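Local coordinates for protein involved in catabolism of external DNA (Legionella pneumophila subsp. pneumophila, PDB 2OO3) that probably methylates N6 of a single adenine, position 2030, in 23S ribosomal RNA, with S-adenosyl-L-methionine as methyl donor, at residues Arg222-Leu230 with Leu257-Asn265; Glu82-Ile90 with Tyr99-Gln109. All coordinates share one frame; numbering follows the deposited sequence.

Contact 1: Arg222-Leu230 with Leu257-Asn265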
loop_
_atom_site.group_PDB
_atom_site.type_symbol
_atom_site.label_atom_id
_atom_site.label_comp_id
_atom_site.label_asym_id
_atom_site.label_seq_id
_atom_site.Cartn_x
_atom_site.Cartn_y
_atom_site.Cartn_z
ATOM N N ARG A 222 -12.004 -5.509 3.098
ATOM C CA ARG A 222 -11.147 -5.050 4.168
ATOM C C ARG A 222 -10.244 -6.213 4.526
ATOM O O ARG A 222 -10.736 -7.334 4.674
ATOM C CB ARG A 222 -12.011 -4.650 5.369
ATOM C CG ARG A 222 -11.269 -4.823 6.672
ATOM C CD ARG A 222 -11.854 -4.020 7.781
ATOM N NE ARG A 222 -13.028 -4.608 8.386
ATOM C CZ ARG A 222 -13.179 -4.798 9.708
ATOM N NH1 ARG A 222 -12.219 -4.484 10.586
ATOM N NH2 ARG A 222 -14.309 -5.310 10.163
ATOM N N ILE A 223 -8.931 -5.979 4.595
ATOM C CA ILE A 223 -8.000 -7.001 5.034
ATOM C C ILE A 223 -7.209 -6.471 6.241
ATOM O O ILE A 223 -6.911 -5.270 6.325
ATOM C CB ILE A 223 -7.082 -7.450 3.878
ATOM C CG1 ILE A 223 -6.157 -6.303 3.450
ATOM C CG2 ILE A 223 -7.954 -7.940 2.691
ATOM C CD1 ILE A 223 -5.025 -6.736 2.457
ATOM N N GLU A 224 -6.933 -7.336 7.220
ATOM C CA GLU A 224 -6.175 -6.891 8.385
ATOM C C GLU A 224 -5.231 -7.994 8.802
ATOM O O GLU A 224 -5.495 -9.156 8.549
ATOM C CB GLU A 224 -7.084 -6.510 9.566
ATOM C CG GLU A 224 -7.987 -5.334 9.280
ATOM C CD GLU A 224 -8.737 -4.819 10.512
ATOM O OE1 GLU A 224 -8.629 -5.454 11.597
ATOM O OE2 GLU A 224 -9.439 -3.800 10.374
ATOM N N LEU A 225 -4.133 -7.592 9.423
ATOM C CA LEU A 225 -3.096 -8.484 9.910
ATOM C C LEU A 225 -2.814 -8.015 11.328
ATOM O O LEU A 225 -2.520 -6.846 11.548
ATOM C CB LEU A 225 -1.844 -8.324 9.025
ATOM C CG LEU A 225 -0.573 -9.108 9.345
ATOM C CD1 LEU A 225 -0.794 -10.604 9.237
ATOM C CD2 LEU A 225 0.570 -8.694 8.410
ATOM N N HIS A 226 -2.898 -8.923 12.284
ATOM C CA HIS A 226 -2.777 -8.572 13.672
ATOM C C HIS A 226 -1.655 -9.395 14.294
ATOM O O HIS A 226 -1.638 -10.638 14.208
ATOM C CB HIS A 226 -4.101 -8.806 14.385
ATOM C CG HIS A 226 -5.198 -7.910 13.916
ATOM N ND1 HIS A 226 -5.197 -6.549 14.146
ATOM C CD2 HIS A 226 -6.337 -8.174 13.239
ATOM C CE1 HIS A 226 -6.285 -6.014 13.617
ATOM N NE2 HIS A 226 -6.991 -6.980 13.059
ATOM N N LEU A 227 -0.705 -8.692 14.911
ATOM C CA LEU A 227 0.407 -9.368 15.541
ATOM C C LEU A 227 0.033 -10.051 16.873
ATOM O O LEU A 227 0.694 -11.001 17.279
ATOM C CB LEU A 227 1.552 -8.386 15.774
ATOM C CG LEU A 227 2.208 -7.763 14.558
ATOM C CD1 LEU A 227 3.267 -6.759 15.049
ATOM C CD2 LEU A 227 2.831 -8.830 13.669
ATOM N N ASN A 228 -0.995 -9.539 17.535
ATOM C CA ASN A 228 -1.467 -10.019 18.841
ATOM C C ASN A 228 -0.384 -10.164 19.894
ATOM O O ASN A 228 -0.259 -11.242 20.501
ATOM C CB ASN A 228 -2.302 -11.292 18.701
ATOM C CG ASN A 228 -3.447 -11.114 17.714
ATOM O OD1 ASN A 228 -4.189 -10.147 17.792
ATOM N ND2 ASN A 228 -3.582 -12.036 16.787
ATOM N N PRO A 229 0.368 -9.066 20.147
ATOM C CA PRO A 229 1.407 -9.108 21.170
ATOM C C PRO A 229 0.646 -9.108 22.503
ATOM O O PRO A 229 -0.569 -8.892 22.504
ATOM C CB PRO A 229 2.157 -7.797 20.963
ATOM C CG PRO A 229 1.159 -6.852 20.382
ATOM C CD PRO A 229 0.186 -7.695 19.606
ATOM N N LEU A 230 1.299 -9.400 23.621
ATOM C CA LEU A 230 0.498 -9.463 24.859
ATOM C C LEU A 230 0.303 -8.097 25.501
ATOM O O LEU A 230 -0.546 -7.949 26.390
ATOM C CB LEU A 230 1.035 -10.499 25.846
ATOM C CG LEU A 230 1.209 -11.918 25.279
ATOM C CD1 LEU A 230 1.616 -12.877 26.379
ATOM C CD2 LEU A 230 -0.035 -12.420 24.557
ATOM N N LEU A 257 -1.873 -13.495 3.381
ATOM C CA LEU A 257 -2.029 -13.256 4.824
ATOM C C LEU A 257 -1.752 -14.509 5.647
ATOM O O LEU A 257 -1.093 -14.420 6.684
ATOM C CB LEU A 257 -3.424 -12.707 5.154
ATOM C CG LEU A 257 -3.746 -11.309 4.599
ATOM C CD1 LEU A 257 -5.262 -11.021 4.652
ATOM C CD2 LEU A 257 -2.975 -10.236 5.383
ATOM N N GLU A 258 -2.233 -15.673 5.196
ATOM C CA GLU A 258 -1.897 -16.929 5.885
ATOM C C GLU A 258 -0.403 -17.125 5.943
ATOM O O GLU A 258 0.133 -17.477 6.995
ATOM C CB GLU A 258 -2.458 -18.158 5.178
ATOM C CG GLU A 258 -3.954 -18.259 5.055
ATOM C CD GLU A 258 -4.321 -19.633 4.493
ATOM O OE1 GLU A 258 -5.486 -19.829 4.083
ATOM O OE2 GLU A 258 -3.409 -20.517 4.479
ATOM N N THR A 259 0.277 -16.944 4.804
ATOM C CA THR A 259 1.744 -17.049 4.777
ATOM C C THR A 259 2.427 -16.086 5.763
ATOM O O THR A 259 3.326 -16.486 6.518
ATOM C CB THR A 259 2.319 -16.857 3.344
ATOM O OG1 THR A 259 1.687 -17.795 2.477
ATOM C CG2 THR A 259 3.785 -17.115 3.306
ATOM N N LEU A 260 2.013 -14.824 5.758
ATOM C CA LEU A 260 2.626 -13.829 6.660
ATOM C C LEU A 260 2.484 -14.162 8.172
ATOM O O LEU A 260 3.392 -13.892 8.982
ATOM C CB LEU A 260 2.081 -12.425 6.342
ATOM C CG LEU A 260 2.486 -11.913 4.945
ATOM C CD1 LEU A 260 1.917 -10.523 4.767
ATOM C CD2 LEU A 260 4.047 -11.895 4.812
ATOM N N THR A 261 1.350 -14.735 8.559
ATOM C CA THR A 261 1.151 -15.095 9.960
ATOM C C THR A 261 2.099 -16.229 10.358
ATOM O O THR A 261 2.293 -16.447 11.548
ATOM C CB THR A 261 -0.283 -15.515 10.298
ATOM O OG1 THR A 261 -0.632 -16.695 9.568
ATOM C CG2 THR A 261 -1.287 -14.412 9.963
ATOM N N THR A 262 2.688 -16.942 9.392
ATOM C CA THR A 262 3.717 -17.931 9.743
ATOM C C THR A 262 5.085 -17.271 10.020
ATOM O O THR A 262 5.945 -17.888 10.626
ATOM C CB THR A 262 3.889 -19.056 8.685
ATOM O OG1 THR A 262 4.537 -18.555 7.507
ATOM C CG2 THR A 262 2.536 -19.682 8.306
ATOM N N TYR A 263 5.278 -16.028 9.569
ATOM C CA TYR A 263 6.519 -15.281 9.822
ATOM C C TYR A 263 6.391 -14.285 10.974
ATOM O O TYR A 263 7.334 -14.071 11.714
ATOM C CB TYR A 263 7.003 -14.557 8.544
ATOM C CG TYR A 263 7.408 -15.510 7.435
ATOM C CD1 TYR A 263 8.674 -16.099 7.427
ATOM C CD2 TYR A 263 6.524 -15.832 6.407
ATOM C CE1 TYR A 263 9.044 -16.988 6.430
ATOM C CE2 TYR A 263 6.880 -16.737 5.397
ATOM C CZ TYR A 263 8.136 -17.298 5.407
ATOM O OH TYR A 263 8.510 -18.175 4.396
ATOM N N PHE A 264 5.231 -13.677 11.139
ATOM C CA PHE A 264 5.080 -12.632 12.153
ATOM C C PHE A 264 4.390 -13.206 13.400
ATOM O O PHE A 264 3.217 -13.587 13.329
ATOM C CB PHE A 264 4.271 -11.464 11.598
ATOM C CG PHE A 264 4.814 -10.883 10.280
ATOM C CD1 PHE A 264 6.179 -10.801 10.034
ATOM C CD2 PHE A 264 3.940 -10.361 9.328
ATOM C CE1 PHE A 264 6.662 -10.250 8.835
ATOM C CE2 PHE A 264 4.408 -9.828 8.125
ATOM C CZ PHE A 264 5.793 -9.778 7.888
ATOM N N ASN A 265 5.102 -13.247 14.531
ATOM C CA ASN A 265 4.569 -13.841 15.793
ATOM C C ASN A 265 3.847 -15.179 15.551
ATOM O O ASN A 265 2.676 -15.320 15.879
ATOM C CB ASN A 265 3.622 -12.857 16.511
ATOM C CG ASN A 265 3.497 -13.143 18.027
ATOM O OD1 ASN A 265 4.242 -13.960 18.581
ATOM N ND2 ASN A 265 2.557 -12.469 18.686
HETATM O O HOH W 1 2.063 -12.646 21.363
#

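Contact 2: Glu82-Ile90 with Tyr99-Gln109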
loop_
_atom_site.group_PDB
_atom_site.type_symbol
_atom_site.label_atom_id
_atom_site.label_comp_id
_atom_site.label_asym_id
_atom_site.label_seq_id
_atom_site.Cartn_x
_atom_site.Cartn_y
_atom_site.Cartn_z
ATOM N N GLU A 82 6.445 -10.986 -7.439
ATOM C CA GLU A 82 6.668 -9.607 -7.953
ATOM C C GLU A 82 7.285 -8.764 -6.848
ATOM O O GLU A 82 8.219 -7.994 -7.073
ATOM C CB GLU A 82 5.355 -8.982 -8.425
ATOM C CG GLU A 82 4.794 -9.599 -9.742
ATOM C CD GLU A 82 3.845 -10.823 -9.519
ATOM O OE1 GLU A 82 3.887 -11.511 -8.466
ATOM O OE2 GLU A 82 3.036 -11.093 -10.434
ATOM N N TYR A 83 6.782 -8.959 -5.633
ATOM C CA TYR A 83 7.293 -8.242 -4.464
ATOM C C TYR A 83 8.774 -8.517 -4.245
ATOM O O TYR A 83 9.576 -7.596 -4.133
ATOM C CB TYR A 83 6.490 -8.670 -3.216
ATOM C CG TYR A 83 6.913 -8.022 -1.896
ATOM C CD1 TYR A 83 6.773 -6.632 -1.691
ATOM C CD2 TYR A 83 7.394 -8.794 -0.853
ATOM C CE1 TYR A 83 7.138 -6.034 -0.486
ATOM C CE2 TYR A 83 7.770 -8.205 0.363
ATOM C CZ TYR A 83 7.616 -6.832 0.550
ATOM O OH TYR A 83 7.978 -6.251 1.759
ATOM N N ILE A 84 9.123 -9.789 -4.128
ATOM C CA ILE A 84 10.504 -10.197 -3.973
ATOM C C ILE A 84 11.414 -9.705 -5.096
ATOM O O ILE A 84 12.546 -9.314 -4.841
ATOM C CB ILE A 84 10.614 -11.761 -3.777
ATOM C CG1 ILE A 84 9.934 -12.187 -2.446
ATOM C CG2 ILE A 84 12.090 -12.246 -3.761
ATOM C CD1 ILE A 84 10.563 -11.583 -1.159
ATOM N N SER A 85 10.954 -9.775 -6.343
ATOM C CA SER A 85 11.828 -9.418 -7.471
ATOM C C SER A 85 12.242 -7.956 -7.369
ATOM O O SER A 85 13.374 -7.627 -7.689
ATOM C CB SER A 85 11.180 -9.674 -8.836
ATOM O OG SER A 85 10.182 -8.714 -9.067
ATOM N N VAL A 86 11.340 -7.086 -6.906
ATOM C CA VAL A 86 11.704 -5.663 -6.750
ATOM C C VAL A 86 12.754 -5.449 -5.634
ATOM O O VAL A 86 13.692 -4.627 -5.771
ATOM C CB VAL A 86 10.447 -4.774 -6.522
ATOM C CG1 VAL A 86 10.824 -3.323 -6.259
ATOM C CG2 VAL A 86 9.528 -4.854 -7.717
ATOM N N ILE A 87 12.589 -6.166 -4.526
ATOM C CA ILE A 87 13.536 -6.084 -3.417
ATOM C C ILE A 87 14.907 -6.634 -3.861
ATOM O O ILE A 87 15.964 -6.096 -3.489
ATOM C CB ILE A 87 12.997 -6.835 -2.191
ATOM C CG1 ILE A 87 11.742 -6.113 -1.668
ATOM C CG2 ILE A 87 14.025 -6.893 -1.029
ATOM C CD1 ILE A 87 10.886 -7.009 -0.997
ATOM N N LYS A 88 14.873 -7.701 -4.650
ATOM C CA LYS A 88 16.104 -8.247 -5.250
ATOM C C LYS A 88 16.781 -7.180 -6.117
ATOM O O LYS A 88 17.995 -6.985 -6.025
ATOM C CB LYS A 88 15.762 -9.477 -6.100
ATOM C CG LYS A 88 16.986 -10.294 -6.529
ATOM C CD LYS A 88 16.557 -11.684 -7.125
ATOM C CE LYS A 88 15.961 -12.639 -6.077
ATOM N NZ LYS A 88 15.458 -13.938 -6.731
ATOM N N GLN A 89 15.990 -6.486 -6.942
ATOM C CA GLN A 89 16.509 -5.536 -7.928
ATOM C C GLN A 89 17.204 -4.380 -7.276
ATOM O O GLN A 89 18.278 -3.976 -7.716
ATOM C CB GLN A 89 15.369 -4.941 -8.747
ATOM C CG GLN A 89 15.859 -4.034 -9.879
ATOM C CD GLN A 89 14.800 -3.083 -10.298
ATOM O OE1 GLN A 89 14.610 -2.062 -9.676
ATOM N NE2 GLN A 89 14.067 -3.434 -11.343
ATOM N N ILE A 90 16.569 -3.806 -6.250
ATOM C CA ILE A 90 17.119 -2.592 -5.618
ATOM C C ILE A 90 18.445 -2.878 -4.850
ATOM O O ILE A 90 19.298 -1.989 -4.694
ATOM C CB ILE A 90 16.032 -1.870 -4.725
ATOM C CG1 ILE A 90 16.429 -0.415 -4.384
ATOM C CG2 ILE A 90 15.763 -2.638 -3.465
ATOM C CD1 ILE A 90 15.230 0.404 -3.802
ATOM N N TYR A 99 15.373 -0.910 1.234
ATOM C CA TYR A 99 13.986 -1.323 1.031
ATOM C C TYR A 99 13.266 -0.308 0.109
ATOM O O TYR A 99 13.370 0.901 0.340
ATOM C CB TYR A 99 13.261 -1.447 2.401
ATOM C CG TYR A 99 11.857 -2.011 2.273
ATOM C CD1 TYR A 99 11.661 -3.366 2.063
ATOM C CD2 TYR A 99 10.741 -1.176 2.309
ATOM C CE1 TYR A 99 10.384 -3.889 1.937
ATOM C CE2 TYR A 99 9.452 -1.684 2.147
ATOM C CZ TYR A 99 9.296 -3.054 1.980
ATOM O OH TYR A 99 8.061 -3.579 1.782
ATOM N N PRO A 100 12.536 -0.793 -0.926
ATOM C CA PRO A 100 11.843 0.145 -1.817
ATOM C C PRO A 100 10.572 0.716 -1.202
ATOM O O PRO A 100 9.897 0.048 -0.402
ATOM C CB PRO A 100 11.507 -0.702 -3.054
ATOM C CG PRO A 100 11.868 -2.108 -2.746
ATOM C CD PRO A 100 12.308 -2.197 -1.303
ATOM N N GLY A 101 10.253 1.954 -1.549
ATOM C CA GLY A 101 8.969 2.512 -1.147
ATOM C C GLY A 101 7.969 2.152 -2.225
ATOM O O GLY A 101 8.364 1.656 -3.281
ATOM N N SER A 102 6.686 2.414 -1.981
ATOM C CA SER A 102 5.637 2.119 -2.938
ATOM C C SER A 102 5.889 2.685 -4.349
ATOM O O SER A 102 5.641 1.982 -5.350
ATOM C CB SER A 102 4.244 2.500 -2.371
ATOM O OG SER A 102 4.146 3.900 -2.232
ATOM N N PRO A 103 6.434 3.910 -4.464
ATOM C CA PRO A 103 6.704 4.373 -5.849
ATOM C C PRO A 103 7.701 3.482 -6.624
ATOM O O PRO A 103 7.529 3.307 -7.811
ATOM C CB PRO A 103 7.346 5.763 -5.627
ATOM C CG PRO A 103 6.835 6.208 -4.330
ATOM C CD PRO A 103 6.840 4.949 -3.484
ATOM N N TYR A 104 8.707 2.929 -5.938
ATOM C CA TYR A 104 9.680 2.026 -6.557
ATOM C C TYR A 104 9.021 0.721 -7.013
ATOM O O TYR A 104 9.316 0.222 -8.108
ATOM C CB TYR A 104 10.864 1.774 -5.599
ATOM C CG TYR A 104 12.086 1.219 -6.292
ATOM C CD1 TYR A 104 13.117 2.070 -6.714
ATOM C CD2 TYR A 104 12.235 -0.150 -6.494
ATOM C CE1 TYR A 104 14.248 1.573 -7.393
ATOM C CE2 TYR A 104 13.399 -0.669 -7.134
ATOM C CZ TYR A 104 14.377 0.209 -7.583
ATOM O OH TYR A 104 15.500 -0.277 -8.208
ATOM N N PHE A 105 8.094 0.176 -6.229
ATOM C CA PHE A 105 7.280 -0.945 -6.740
ATOM C C PHE A 105 6.469 -0.562 -7.990
ATOM O O PHE A 105 6.438 -1.318 -9.001
ATOM C CB PHE A 105 6.357 -1.491 -5.625
ATOM C CG PHE A 105 7.110 -2.181 -4.498
ATOM C CD1 PHE A 105 7.601 -3.491 -4.662
ATOM C CD2 PHE A 105 7.309 -1.543 -3.288
ATOM C CE1 PHE A 105 8.299 -4.136 -3.611
ATOM C CE2 PHE A 105 7.998 -2.187 -2.224
ATOM C CZ PHE A 105 8.497 -3.472 -2.403
ATOM N N ALA A 106 5.786 0.580 -7.944
ATOM C CA ALA A 106 4.898 0.962 -9.051
ATOM C C ALA A 106 5.654 1.176 -10.376
ATOM O O ALA A 106 5.228 0.750 -11.456
ATOM C CB ALA A 106 4.060 2.202 -8.664
ATOM N N ILE A 107 6.803 1.830 -10.285
ATOM C CA ILE A 107 7.616 2.081 -11.455
ATOM C C ILE A 107 8.087 0.762 -12.051
ATOM O O ILE A 107 8.211 0.631 -13.259
ATOM C CB ILE A 107 8.801 3.030 -11.097
ATOM C CG1 ILE A 107 8.277 4.450 -10.866
ATOM C CG2 ILE A 107 9.771 3.090 -12.232
ATOM C CD1 ILE A 107 9.309 5.445 -10.162
ATOM N N ASN A 108 8.304 -0.243 -11.211
ATOM C CA ASN A 108 8.703 -1.542 -11.736
ATOM C C ASN A 108 7.607 -2.297 -12.463
ATOM O O ASN A 108 7.868 -2.891 -13.507
ATOM C CB ASN A 108 9.341 -2.428 -10.653
ATOM C CG ASN A 108 10.836 -2.264 -10.610
ATOM O OD1 ASN A 108 11.571 -2.898 -11.388
ATOM N ND2 ASN A 108 11.299 -1.355 -9.761
ATOM N N GLN A 109 6.390 -2.280 -11.939
ATOM C CA GLN A 109 5.311 -3.040 -12.547
ATOM C C GLN A 109 4.456 -2.338 -13.618
ATOM O O GLN A 109 3.790 -3.007 -14.440
ATOM C CB GLN A 109 4.404 -3.530 -11.439
ATOM C CG GLN A 109 4.863 -4.872 -10.858
ATOM C CD GLN A 109 3.955 -5.272 -9.748
ATOM O OE1 GLN A 109 3.968 -4.646 -8.702
ATOM N NE2 GLN A 109 3.100 -6.247 -9.990
#

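Contact 1: Arg222-Leu230 with Leu257-Asn265
The first torsion of Leu225 (chi1 178°) turns CG away from the backbone N, and its two methyls reach Thr261 and Phe264: CD1 meets CG2 of Thr261 at 3.9 Å, while CD2 comes in at the edge of the Phe264 ring, near its plane, 3.9 Å from CD2 of Phe264. Asn265 likewise has CG opposite its backbone N, which sends the amide to the chain just past the strand. There ND2 of Asn265 donates to O of Leu227 at 2.8 Å, with a nearly straight N-H...O angle of 166° and the acceptor close to the amide plane. A water accepts from the same ND2 at 2.7 Å and donates to O of Asn228. Between these two zones CD2 of Leu227 presses on CB of Phe264 at 3.6 Å. CD1 of Leu257 lies 4.1 Å from CB of Ile223. The axes of strand 222-226 and helix 257-263 run almost parallel, 12° apart and 9.7 Å from each other at closest. Leu257 and Leu260 also face helix 14-30. The contact is thus a leucine-rich helix-on-sheet seam, closed at one end by a side-chain amide whose nitrogen serves one carbonyl directly and a second through water.

Contact 2: Glu82-Ile90 with Tyr99-Gln109
Gln89 meets Tyr104 and Asn108 through both ends of its amide. OE1 of Gln89 accepts from OH of Tyr104 at 2.5 Å, so short that the exact length is doubtful, and NE2 of Gln89 donates to a lone pair of OD1 of Asn108 at 2.6 Å in a bent bond, the acceptor tilted from the donor's amide plane. ND2 of Asn108 in turn donates to O of Tyr104 at 3.0 Å, almost straight, which fixes the rotation of the Asn108 amide. At the other side of the interface the hydroxyls of Tyr83 and Tyr99 share a hydrogen bond (OH to OH 2.7 Å), and OH of Tyr99 also bonds ND1 of His20, which probably binds S-adenosyl-L-methionine. Apolar groups lie between. With chi1 of Ile90 at -164°, CG1 points away from the backbone N and carries CD1 over the centre of the Tyr104 ring at 3.7 Å, a CH-pi contact; CG1 of Val86 reaches that ring's edge, 3.5 Å from CD2 of Tyr104. The Tyr83 and Phe105 rings are near parallel but slid until they barely overlap. Ile87 packs against the Pro100 ring. Helices 82-90 and 102-109 cross at 106°; Ala106 and Ile107 rest on strand 115-119, and Tyr83 touches helices 14-30 and 66-71.

In the fold
From the N terminus, helix 14-30 comes first and later touches both contacts. Contact 2 follows: the chain leaves helix 81-90, turns through seven residues into strand 98-100, which pairs with strand 48-50, and goes on into helix 102-109. The central sheet of the Rossmann-like methyltransferase domain then continues through strands 115-119 to 193-200. Contact 1 closes afterwards, its 26-residue loop carrying strand 237-243 and the start of helix 249-263 back onto strand 220-226. The two loops lie in series, neither nesting nor crossing; the centres of contact 1 and contact 2 are about 22 Å apart and the contacts do not touch. Helix 66-71 also bridges them, meeting Leu260 and Phe264 in contact 1 and Tyr83 and Ile87 in contact 2.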